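Local coordinates for protein carbohydrate oxidase (PDB 3RJA) that oxidises the C1 hydroxyl of mono-, oligo- and polysaccharides to lactones with its flavin cofactor, reducing molecular oxygen to hydrogen peroxide, at residues 350-362 with 379-392. Residues are numbered along the deposited sequence; the frame is centred on the assembly and turned at random. Where two conformers were deposited one is given.
With ABL ((2R,3R,4R,5R)-4,5-dihydroxy-2-(hydroxymethyl)-6-oxopiperidin-3-yl beta-D-glucopyranoside), chain G.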
ATOM      1  N   ASP A 350      10.702 -23.055  -8.755  1.00 22.37           N
ATOM      2  CA  ASP A 350      11.412 -22.391  -9.841  1.00 22.77           C
ATOM      3  C   ASP A 350      11.532 -20.872  -9.666  1.00 23.50           C
ATOM      4  O   ASP A 350      12.321 -20.225 -10.385  1.00 20.06           O
ATOM      5  CB  ASP A 350      10.821 -22.748 -11.213  1.00 24.78           C
ATOM      6  CG  ASP A 350       9.411 -22.260 -11.390  1.00 29.66           C
ATOM      7  OD1 ASP A 350       8.598 -22.330 -10.437  1.00 31.94           O
ATOM      8  OD2 ASP A 350       9.096 -21.813 -12.511  1.00 37.41           O
ATOM      9  N   ARG A 351      10.797 -20.300  -8.705  1.00 17.33           N
ATOM     10  CA  ARG A 351      11.011 -18.886  -8.390  1.00 17.44           C
ATOM     11  C   ARG A 351      10.690 -18.586  -6.905  1.00 16.46           C
ATOM     12  O   ARG A 351      10.123 -19.429  -6.224  1.00 17.14           O
ATOM     13  CB  ARG A 351      10.195 -17.996  -9.350  1.00 14.29           C
ATOM     14  CG  ARG A 351       8.712 -17.955  -9.028  1.00 13.03           C
ATOM     15  CD  ARG A 351       8.004 -19.223  -9.453  1.00 12.18           C
ATOM     16  NE  ARG A 351       6.593 -18.949  -9.670  1.00 12.24           N
ATOM     17  CZ  ARG A 351       5.763 -19.737 -10.335  1.00 13.02           C
ATOM     18  NH1 ARG A 351       4.503 -19.367 -10.461  1.00 11.19           N
ATOM     19  NH2 ARG A 351       6.203 -20.891 -10.893  1.00 12.55           N
ATOM     20  N   PHE A 352      11.071 -17.405  -6.427  1.00 15.35           N
ATOM     21  CA  PHE A 352      10.726 -16.971  -5.068  1.00 16.72           C
ATOM     22  C   PHE A 352       9.227 -16.607  -4.968  1.00 17.32           C
ATOM     23  O   PHE A 352       8.656 -15.987  -5.882  1.00 18.05           O
ATOM     24  CB  PHE A 352      11.580 -15.770  -4.692  1.00 16.38           C
ATOM     25  CG  PHE A 352      11.282 -15.205  -3.340  1.00 16.26           C
ATOM     26  CD1 PHE A 352      11.481 -15.960  -2.195  1.00 16.61           C
ATOM     27  CD2 PHE A 352      10.796 -13.894  -3.210  1.00 17.40           C
ATOM     28  CE1 PHE A 352      11.196 -15.435  -0.933  1.00 17.68           C
ATOM     29  CE2 PHE A 352      10.510 -13.342  -1.946  1.00 16.73           C
ATOM     30  CZ  PHE A 352      10.716 -14.116  -0.806  1.00 17.10           C
ATOM     31  N   TRP A 353       8.584 -17.021  -3.884  1.00 15.80           N
ATOM     32  CA  TRP A 353       7.221 -16.580  -3.610  1.00 15.97           C
ATOM     33  C   TRP A 353       7.078 -16.416  -2.110  1.00 17.02           C
ATOM     34  O   TRP A 353       7.823 -17.045  -1.351  1.00 16.81           O
ATOM     35  CB  TRP A 353       6.145 -17.535  -4.175  1.00 14.59           C
ATOM     36  CG  TRP A 353       6.168 -18.949  -3.605  1.00 15.79           C
ATOM     37  CD1 TRP A 353       6.709 -20.076  -4.204  1.00 16.14           C
ATOM     38  CD2 TRP A 353       5.622 -19.398  -2.346  1.00 15.67           C
ATOM     39  NE1 TRP A 353       6.545 -21.173  -3.389  1.00 16.01           N
ATOM     40  CE2 TRP A 353       5.895 -20.794  -2.241  1.00 16.25           C
ATOM     41  CE3 TRP A 353       4.947 -18.756  -1.291  1.00 16.05           C
ATOM     42  CZ2 TRP A 353       5.488 -21.568  -1.128  1.00 15.64           C
ATOM     43  CZ3 TRP A 353       4.563 -19.513  -0.175  1.00 16.26           C
ATOM     44  CH2 TRP A 353       4.849 -20.908  -0.097  1.00 16.02           C
ATOM     45  N   PHE A 354       6.120 -15.578  -1.700  1.00 14.58           N
ATOM     46  CA  PHE A 354       5.687 -15.502  -0.316  1.00 13.72           C
ATOM     47  C   PHE A 354       4.181 -15.198  -0.187  1.00 13.43           C
ATOM     48  O   PHE A 354       3.536 -14.746  -1.146  1.00 13.14           O
ATOM     49  CB  PHE A 354       6.549 -14.515   0.482  1.00 12.33           C
ATOM     50  CG  PHE A 354       6.321 -13.066   0.127  1.00 14.33           C
ATOM     51  CD1 PHE A 354       5.202 -12.387   0.603  1.00 13.94           C
ATOM     52  CD2 PHE A 354       7.258 -12.368  -0.659  1.00 15.02           C
ATOM     53  CE1 PHE A 354       5.000 -11.024   0.293  1.00 14.99           C
ATOM     54  CE2 PHE A 354       7.079 -11.019  -0.970  1.00 15.51           C
ATOM     55  CZ  PHE A 354       5.938 -10.343  -0.493  1.00 16.54           C
ATOM     56  N   TYR A 355       3.627 -15.482   0.990  1.00 13.36           N
ATOM     57  CA  TYR A 355       2.359 -14.864   1.407  1.00 13.62           C
ATOM     58  C   TYR A 355       2.626 -14.148   2.737  1.00 13.88           C
ATOM     59  O   TYR A 355       3.548 -14.497   3.470  1.00 15.17           O
ATOM     60  CB  TYR A 355       1.232 -15.895   1.570  1.00 12.75           C
ATOM     61  CG  TYR A 355       1.476 -16.853   2.719  1.00 13.98           C
ATOM     62  CD1 TYR A 355       1.167 -16.489   4.027  1.00 13.88           C
ATOM     63  CD2 TYR A 355       2.035 -18.129   2.494  1.00 13.89           C
ATOM     64  CE1 TYR A 355       1.389 -17.356   5.078  1.00 14.95           C
ATOM     65  CE2 TYR A 355       2.262 -19.011   3.538  1.00 14.12           C
ATOM     66  CZ  TYR A 355       1.937 -18.612   4.829  1.00 15.26           C
ATOM     67  OH  TYR A 355       2.161 -19.443   5.892  1.00 16.16           O
ATOM     68  N   GLN A 356       1.815 -13.143   3.035  1.00 14.23           N
ATOM     69  CA  GLN A 356       1.771 -12.515   4.354  1.00 13.23           C
ATOM     70  C   GLN A 356       0.327 -12.465   4.773  1.00 13.45           C
ATOM     71  O   GLN A 356      -0.531 -12.008   4.005  1.00 15.36           O
ATOM     72  CB  GLN A 356       2.366 -11.103   4.328  1.00 12.54           C
ATOM     73  CG  GLN A 356       3.816 -11.105   3.912  1.00 13.32           C
ATOM     74  CD  GLN A 356       4.386  -9.744   3.639  1.00 14.43           C
ATOM     75  OE1 GLN A 356       5.560  -9.472   3.930  1.00 15.86           O
ATOM     76  NE2 GLN A 356       3.576  -8.878   3.065  1.00 16.07           N
ATOM     77  N   LEU A 357       0.057 -12.962   5.982  1.00 12.84           N
ATOM     78  CA  LEU A 357      -1.246 -12.840   6.604  1.00 12.45           C
ATOM     79  C   LEU A 357      -1.150 -11.796   7.723  1.00 11.77           C
ATOM     80  O   LEU A 357      -0.741 -12.115   8.864  1.00 10.11           O
ATOM     81  CB  LEU A 357      -1.721 -14.186   7.137  1.00 13.11           C
ATOM     82  CG  LEU A 357      -1.633 -15.456   6.255  1.00 14.87           C
ATOM     83  CD1 LEU A 357      -2.235 -16.689   6.969  1.00 15.45           C
ATOM     84  CD2 LEU A 357      -2.282 -15.322   4.901  1.00 14.08           C
ATOM     85  N   ASP A 358      -1.519 -10.561   7.356  1.00 10.68           N
ATOM     86  CA  ASP A 358      -1.441  -9.423   8.269  0.50 11.19           C
ATOM     87  C   ASP A 358      -2.673  -9.305   9.157  1.00 10.93           C
ATOM     88  O   ASP A 358      -3.796  -9.370   8.685  1.00  9.87           O
ATOM     89  CB  ASP A 358      -1.202  -8.119   7.503  0.50 10.85           C
ATOM     90  CG  ASP A 358       0.236  -7.988   7.052  0.50 12.04           C
ATOM     91  OD1 ASP A 358       0.591  -8.656   6.061  0.50 12.15           O
ATOM     92  OD2 ASP A 358       1.024  -7.267   7.715  0.50 12.13           O
ATOM     93  N   VAL A 359      -2.430  -9.128  10.456  1.00 11.38           N
ATOM     94  CA  VAL A 359      -3.495  -8.901  11.420  1.00 11.05           C
ATOM     95  C   VAL A 359      -3.960  -7.436  11.326  1.00 11.30           C
ATOM     96  O   VAL A 359      -3.412  -6.521  11.969  1.00 13.04           O
ATOM     97  CB  VAL A 359      -3.055  -9.358  12.826  1.00 11.62           C
ATOM     98  CG1 VAL A 359      -4.066  -8.968  13.888  1.00 10.95           C
ATOM     99  CG2 VAL A 359      -2.829 -10.894  12.825  1.00 12.43           C
ATOM    100  N   HIS A 360      -4.998  -7.240  10.528  1.00 10.76           N
ATOM    101  CA  HIS A 360      -5.473  -5.925  10.065  1.00 11.83           C
ATOM    102  C   HIS A 360      -6.595  -5.448  10.974  1.00 12.55           C
ATOM    103  O   HIS A 360      -6.560  -4.339  11.484  1.00 13.42           O
ATOM    104  CB  HIS A 360      -5.924  -6.108   8.590  1.00 12.31           C
ATOM    105  CG  HIS A 360      -6.609  -4.929   7.960  1.00 12.43           C
ATOM    106  ND1 HIS A 360      -7.978  -4.741   8.020  1.00 11.96           N
ATOM    107  CD2 HIS A 360      -6.134  -3.947   7.161  1.00 12.55           C
ATOM    108  CE1 HIS A 360      -8.308  -3.656   7.339  1.00 11.78           C
ATOM    109  NE2 HIS A 360      -7.212  -3.169   6.788  1.00 13.72           N
ATOM    110  N   GLY A 361      -7.581  -6.309  11.213  1.00 13.33           N
ATOM    111  CA  GLY A 361      -8.690  -5.975  12.080  1.00 13.26           C
ATOM    112  C   GLY A 361      -8.575  -6.649  13.436  1.00 15.09           C
ATOM    113  O   GLY A 361      -7.461  -6.971  13.895  1.00 14.03           O
ATOM    114  N   GLY A 362      -9.725  -6.868  14.082  1.00 14.63           N
ATOM    115  CA  GLY A 362      -9.733  -7.446  15.412  1.00 15.02           C
ATOM    116  C   GLY A 362     -10.144  -6.403  16.433  1.00 15.58           C
ATOM    117  O   GLY A 362     -10.027  -5.194  16.191  1.00 15.56           O
ATOM    118  N   HIS A 379     -12.174  -1.629   3.856  1.00 10.84           N
ATOM    119  CA  HIS A 379     -11.805  -2.913   4.456  1.00 10.98           C
ATOM    120  C   HIS A 379     -11.875  -2.905   5.988  1.00 11.00           C
ATOM    121  O   HIS A 379     -11.246  -3.744   6.643  1.00  9.73           O
ATOM    122  CB  HIS A 379     -10.393  -3.319   4.025  1.00 10.88           C
ATOM    123  CG  HIS A 379     -10.174  -3.289   2.552  1.00 11.32           C
ATOM    124  ND1 HIS A 379     -10.854  -4.114   1.677  1.00 11.43           N
ATOM    125  CD2 HIS A 379      -9.324  -2.551   1.796  1.00 11.44           C
ATOM    126  CE1 HIS A 379     -10.436  -3.883   0.442  1.00 11.77           C
ATOM    127  NE2 HIS A 379      -9.499  -2.942   0.488  1.00 12.57           N
ATOM    128  N   ARG A 380     -12.601  -1.940   6.561  1.00 11.28           N
ATOM    129  CA  ARG A 380     -12.596  -1.788   8.042  1.00 12.04           C
ATOM    130  C   ARG A 380     -13.232  -2.988   8.770  1.00 12.55           C
ATOM    131  O   ARG A 380     -13.044  -3.153   9.981  1.00 13.06           O
ATOM    132  CB  ARG A 380     -13.310  -0.486   8.466  1.00 10.96           C
ATOM    133  CG  ARG A 380     -12.738   0.797   7.838  1.00 10.96           C
ATOM    134  CD  ARG A 380     -11.281   1.151   8.269  1.00 10.53           C
ATOM    135  NE  ARG A 380     -10.903   2.427   7.669  1.00 10.44           N
ATOM    136  CZ  ARG A 380      -9.837   3.181   7.979  1.00 11.50           C
ATOM    137  NH1 ARG A 380      -8.992   2.846   8.967  1.00 10.61           N
ATOM    138  NH2 ARG A 380      -9.629   4.311   7.290  1.00 10.01           N
ATOM    139  N   ASP A 381     -14.019  -3.789   8.032  1.00 13.40           N
ATOM    140  CA  ASP A 381     -14.727  -4.934   8.607  1.00 14.29           C
ATOM    141  C   ASP A 381     -13.986  -6.213   8.264  1.00 14.46           C
ATOM    142  O   ASP A 381     -14.571  -7.302   8.279  1.00 14.03           O
ATOM    143  CB  ASP A 381     -16.179  -5.002   8.082  1.00 14.45           C
ATOM    144  CG  ASP A 381     -16.256  -5.044   6.553  1.00 15.97           C
ATOM    145  OD1 ASP A 381     -15.226  -4.781   5.857  1.00 16.85           O
ATOM    146  OD2 ASP A 381     -17.349  -5.349   6.022  1.00 16.21           O
ATOM    147  N   LYS A 382     -12.718  -6.074   7.885  1.00 14.25           N
ATOM    148  CA  LYS A 382     -11.875  -7.240   7.517  1.00 14.52           C
ATOM    149  C   LYS A 382     -10.770  -7.446   8.530  1.00 13.69           C
ATOM    150  O   LYS A 382     -10.000  -6.523   8.814  1.00 14.49           O
ATOM    151  CB  LYS A 382     -11.255  -7.097   6.117  1.00 14.57           C
ATOM    152  CG  LYS A 382     -12.247  -6.680   4.992  1.00 16.09           C
ATOM    153  CD  LYS A 382     -13.469  -7.649   4.896  1.00 15.59           C
ATOM    154  CE  LYS A 382     -14.207  -7.566   3.556  1.00 14.36           C
ATOM    155  NZ  LYS A 382     -14.927  -6.280   3.394  1.00 14.85           N
ATOM    156  N   LEU A 383     -10.685  -8.664   9.054  1.00 13.28           N
ATOM    157  CA  LEU A 383      -9.692  -9.028  10.032  1.00 13.20           C
ATOM    158  C   LEU A 383      -8.335  -9.260   9.377  1.00 13.41           C
ATOM    159  O   LEU A 383      -7.293  -8.804   9.900  1.00 13.09           O
ATOM    160  CB  LEU A 383     -10.137 -10.295  10.832  1.00 14.57           C
ATOM    161  CG  LEU A 383      -9.218 -10.627  12.014  1.00 14.72           C
ATOM    162  CD1 LEU A 383      -9.995 -11.133  13.226  1.00 17.19           C
ATOM    163  CD2 LEU A 383      -8.121 -11.620  11.635  1.00 15.66           C
ATOM    164  N   TRP A 384      -8.341  -9.997   8.264  1.00 12.37           N
ATOM    165  CA  TRP A 384      -7.107 -10.353   7.554  1.00 12.74           C
ATOM    166  C   TRP A 384      -6.862  -9.481   6.318  1.00 12.32           C
ATOM    167  O   TRP A 384      -7.761  -9.281   5.503  1.00 13.74           O
ATOM    168  CB  TRP A 384      -7.211 -11.799   7.035  1.00 12.96           C
ATOM    169  CG  TRP A 384      -7.195 -12.862   8.116  1.00 14.42           C
ATOM    170  CD1 TRP A 384      -8.240 -13.677   8.495  1.00 14.63           C
ATOM    171  CD2 TRP A 384      -6.077 -13.245   8.921  1.00 14.96           C
ATOM    172  NE1 TRP A 384      -7.839 -14.538   9.493  1.00 15.06           N
ATOM    173  CE2 TRP A 384      -6.514 -14.298   9.776  1.00 15.56           C
ATOM    174  CE3 TRP A 384      -4.753 -12.791   9.023  1.00 14.74           C
ATOM    175  CZ2 TRP A 384      -5.670 -14.901  10.717  1.00 15.48           C
ATOM    176  CZ3 TRP A 384      -3.906 -13.404   9.958  1.00 15.87           C
ATOM    177  CH2 TRP A 384      -4.375 -14.442  10.797  1.00 16.33           C
ATOM    178  N   LEU A 385      -5.636  -9.014   6.165  1.00 12.22           N
ATOM    179  CA  LEU A 385      -5.137  -8.442   4.915  1.00 12.07           C
ATOM    180  C   LEU A 385      -4.048  -9.424   4.419  1.00 11.77           C
ATOM    181  O   LEU A 385      -3.099  -9.726   5.142  1.00 11.85           O
ATOM    182  CB  LEU A 385      -4.539  -7.037   5.138  1.00 11.95           C
ATOM    183  CG  LEU A 385      -3.560  -6.508   4.066  1.00 12.34           C
ATOM    184  CD1 LEU A 385      -4.212  -6.357   2.709  1.00 11.80           C
ATOM    185  CD2 LEU A 385      -2.954  -5.195   4.452  1.00 11.96           C
ATOM    186  N   ILE A 386      -4.190  -9.911   3.193  1.00 10.93           N
ATOM    187  CA  ILE A 386      -3.354 -11.011   2.735  1.00 10.81           C
ATOM    188  C   ILE A 386      -2.675 -10.612   1.450  1.00 10.26           C
ATOM    189  O   ILE A 386      -3.337 -10.156   0.512  1.00 10.41           O
ATOM    190  CB  ILE A 386      -4.194 -12.308   2.518  1.00 10.57           C
ATOM    191  CG1 ILE A 386      -4.875 -12.727   3.838  1.00 10.69           C
ATOM    192  CG2 ILE A 386      -3.337 -13.448   1.919  1.00  9.11           C
ATOM    193  CD1 ILE A 386      -5.894 -13.904   3.676  1.00 10.63           C
ATOM    194  N   GLN A 387      -1.358 -10.778   1.423  1.00 10.81           N
ATOM    195  CA  GLN A 387      -0.570 -10.570   0.222  1.00 10.49           C
ATOM    196  C   GLN A 387       0.003 -11.894  -0.294  1.00 11.78           C
ATOM    197  O   GLN A 387       0.520 -12.711   0.494  1.00 12.22           O
ATOM    198  CB  GLN A 387       0.559  -9.547   0.460  1.00 11.07           C
ATOM    199  CG  GLN A 387       1.361  -9.285  -0.845  1.00 10.91           C
ATOM    200  CD  GLN A 387       2.326  -8.119  -0.776  1.00 12.26           C
ATOM    201  OE1 GLN A 387       2.682  -7.546  -1.815  1.00 12.59           O
ATOM    202  NE2 GLN A 387       2.799  -7.782   0.445  1.00 11.70           N
ATOM    203  N   PHE A 388      -0.111 -12.081  -1.617  1.00 11.95           N
ATOM    204  CA  PHE A 388       0.447 -13.189  -2.376  1.00 12.55           C
ATOM    205  C   PHE A 388       1.401 -12.566  -3.387  1.00 12.87           C
ATOM    206  O   PHE A 388       1.019 -11.637  -4.099  1.00 14.14           O
ATOM    207  CB  PHE A 388      -0.654 -13.898  -3.183  1.00 13.44           C
ATOM    208  CG  PHE A 388      -1.719 -14.571  -2.353  1.00 13.40           C
ATOM    209  CD1 PHE A 388      -1.525 -15.865  -1.845  1.00 14.74           C
ATOM    210  CD2 PHE A 388      -2.923 -13.935  -2.126  1.00 13.58           C
ATOM    211  CE1 PHE A 388      -2.521 -16.497  -1.096  1.00 15.31           C
ATOM    212  CE2 PHE A 388      -3.933 -14.548  -1.384  1.00 15.39           C
ATOM    213  CZ  PHE A 388      -3.735 -15.839  -0.866  1.00 14.81           C
ATOM    214  N   TYR A 389       2.627 -13.070  -3.460  1.00 12.87           N
ATOM    215  CA  TYR A 389       3.712 -12.427  -4.258  1.00 13.34           C
ATOM    216  C   TYR A 389       4.537 -13.528  -4.936  1.00 13.45           C
ATOM    217  O   TYR A 389       4.920 -14.485  -4.276  1.00 13.50           O
ATOM    218  CB  TYR A 389       4.628 -11.645  -3.339  1.00 11.85           C
ATOM    219  CG  TYR A 389       5.414 -10.490  -3.946  1.00 13.09           C
ATOM    220  CD1 TYR A 389       4.885  -9.201  -3.960  1.00 13.51           C
ATOM    221  CD2 TYR A 389       6.717 -10.667  -4.443  1.00 14.04           C
ATOM    222  CE1 TYR A 389       5.598  -8.126  -4.463  1.00 14.07           C
ATOM    223  CE2 TYR A 389       7.449  -9.570  -4.945  1.00 13.45           C
ATOM    224  CZ  TYR A 389       6.865  -8.309  -4.944  1.00 14.22           C
ATOM    225  OH  TYR A 389       7.535  -7.211  -5.436  1.00 15.93           O
ATOM    226  N   ASP A 390       4.799 -13.359  -6.228  1.00 12.96           N
ATOM    227  CA  ASP A 390       5.386 -14.372  -7.092  1.00 13.50           C
ATOM    228  C   ASP A 390       6.497 -13.718  -7.934  1.00 13.47           C
ATOM    229  O   ASP A 390       6.228 -13.029  -8.917  1.00 12.75           O
ATOM    230  CB  ASP A 390       4.281 -14.913  -7.984  1.00 13.83           C
ATOM    231  CG  ASP A 390       4.703 -16.113  -8.803  1.00 15.99           C
ATOM    232  OD1 ASP A 390       5.876 -16.562  -8.660  1.00 15.23           O
ATOM    233  OD2 ASP A 390       3.846 -16.581  -9.613  1.00 14.59           O
ATOM    234  N   ARG A 391       7.742 -13.930  -7.533  1.00 12.56           N
ATOM    235  CA  ARG A 391       8.845 -13.171  -8.114  1.00 14.50           C
ATOM    236  C   ARG A 391       9.945 -13.991  -8.848  1.00 14.91           C
ATOM    237  O   ARG A 391      10.597 -14.838  -8.258  1.00 13.99           O
ATOM    238  CB  ARG A 391       9.498 -12.287  -7.044  1.00 13.43           C
ATOM    239  CG  ARG A 391      10.706 -11.535  -7.573  1.00 15.44           C
ATOM    240  CD  ARG A 391      11.250 -10.519  -6.603  1.00 18.47           C
ATOM    241  NE  ARG A 391      12.069 -11.075  -5.522  1.00 20.89           N
ATOM    242  CZ  ARG A 391      12.037 -10.629  -4.247  1.00 25.80           C
ATOM    243  NH1 ARG A 391      11.171  -9.659  -3.842  1.00 22.17           N
ATOM    244  NH2 ARG A 391      12.852 -11.171  -3.345  1.00 21.97           N
ATOM    245  N   TYR A 392      10.157 -13.664 -10.123  1.00 15.49           N
ATOM    246  CA  TYR A 392      11.254 -14.189 -10.921  1.00 15.42           C
ATOM    247  C   TYR A 392      12.451 -13.228 -10.908  1.00 17.45           C
ATOM    248  O   TYR A 392      12.340 -12.057 -10.476  1.00 16.96           O
ATOM    249  CB  TYR A 392      10.782 -14.420 -12.349  1.00 15.94           C
ATOM    250  CG  TYR A 392       9.914 -15.651 -12.519  1.00 15.89           C
ATOM    251  CD1 TYR A 392       8.570 -15.639 -12.133  1.00 15.32           C
ATOM    252  CD2 TYR A 392      10.446 -16.840 -13.063  1.00 16.76           C
ATOM    253  CE1 TYR A 392       7.763 -16.754 -12.289  1.00 15.78           C
ATOM    254  CE2 TYR A 392       9.660 -17.972 -13.221  1.00 16.01           C
ATOM    255  CZ  TYR A 392       8.327 -17.930 -12.831  1.00 16.66           C
ATOM    256  OH  TYR A 392       7.541 -19.028 -13.001  1.00 17.46           O
TER
HETATM  257  C1A ABL G 604       4.977  -5.461   0.777  1.00 42.43           C
HETATM  258  O1A ABL G 604       3.865  -4.889   0.858  1.00 45.61           O
HETATM  259  C2A ABL G 604       5.594  -6.170   2.000  1.00 42.65           C
HETATM  260  O2A ABL G 604       5.211  -5.434   3.161  1.00 39.75           O
HETATM  261  C3A ABL G 604       7.135  -6.306   1.923  1.00 38.30           C
HETATM  262  O3A ABL G 604       7.523  -7.257   2.946  1.00 38.64           O
HETATM  263  C4A ABL G 604       7.525  -6.874   0.572  1.00 40.88           C
HETATM  264  O1  ABL G 604       8.959  -7.066   0.466  1.00 43.18           O
HETATM  265  C5A ABL G 604       7.078  -5.877  -0.552  1.00 40.31           C
HETATM  266  N5  ABL G 604       5.653  -5.481  -0.397  1.00 39.74           N
HETATM  267  C6A ABL G 604       7.195  -6.488  -1.972  1.00 39.00           C
HETATM  268  O6A ABL G 604       7.387  -5.503  -3.005  1.00 35.72           O
HETATM  269  C1  ABL G 604       9.520  -8.393   0.682  1.00 45.15           C
HETATM  270  C2  ABL G 604      10.874  -8.534  -0.056  1.00 46.58           C
HETATM  271  O2  ABL G 604      10.657  -8.305  -1.453  1.00 51.76           O
HETATM  272  C3  ABL G 604      11.456  -9.928   0.212  1.00 48.71           C
HETATM  273  O3  ABL G 604      12.718 -10.100  -0.431  1.00 50.06           O
HETATM  274  C4  ABL G 604      11.544 -10.151   1.757  1.00 46.14           C
HETATM  275  O4  ABL G 604      12.090 -11.421   2.082  1.00 48.59           O
HETATM  276  C5  ABL G 604      10.153 -10.003   2.383  1.00 44.99           C
HETATM  277  O5  ABL G 604       9.654  -8.681   2.066  1.00 45.16           O
HETATM  278  C6  ABL G 604      10.157 -10.256   3.896  1.00 40.74           C
HETATM  279  O6  ABL G 604      11.069  -9.479   4.603  1.00 36.37           O
HETATM  280  O   HOH W   1      -0.434  -8.373   3.869  0.50  7.79           O
HETATM  281  O   HOH W   2       1.244  -7.619   3.339  0.50  8.01           O
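Two neighbouring strands, 352-359 and 384-392, supply part of the sugar-binding face of an antiparallel sheet in this FAD-dependent oxidase, their Phe354-Tyr389 and Phe352-Arg391 pairs meeting beside the bound disaccharide analogue. The strands illustrate how alternation divides labour: Phe352, Phe354, Gln356, Gln387, Tyr389 and Arg391 face the sugar, while Trp353, Tyr355, Leu357, Ile386 and Phe388 occupy the other face, where helix 403-414 packs on Phe388. Paired backbone bonds join Phe354 with Tyr389 and Gln356 with Gln387. On the sugar side, Tyr389 CB sits over the Phe354 ring, 3.5 Å from its centroid, and the two rings lie nearly parallel (10°) but slid apart. The Tyr389 hydroxyl accepts from ABL O6A and is also hydrogen-bonded to Glu317. Arg391 is extended as far as CD, then bends at chi3 (78°), so that Phe352 CD2 lies against one face of its guanidinium while NH1 donates to ABL O2 (2.8 Å) and NH2 to ABL O3 (3.1 Å). Gln387 NE2 reaches ABL O1A in a weak bond, and its OE1 is held by Tyr72. Beyond the pocket, His360 ND1 donates to Lys382 O at 2.8 Å while NE2 is hydrogen-bonded to Tyr377, and Leu383 O accepts from both His360 N and Gly361 N. At the opposite end Arg351 CB lies almost centrally over the Tyr392 ring. Its chain folds at chi2 (-76°) and turns the guanidinium side-on to Asp390, the two flat groups nearly coplanar, with NH2 left for Asp350 OD1. A leucine in place of Arg351 would probably leave the Asp390 carboxylate without its charged mate, though still bonded by Tyr398, and Asp350 without its bridge. The bidentate grip runs from Arg351 NE to Asp390 OD1 at 2.7 Å and from Arg351 NH1 to Asp390 OD2 at 3.0 Å.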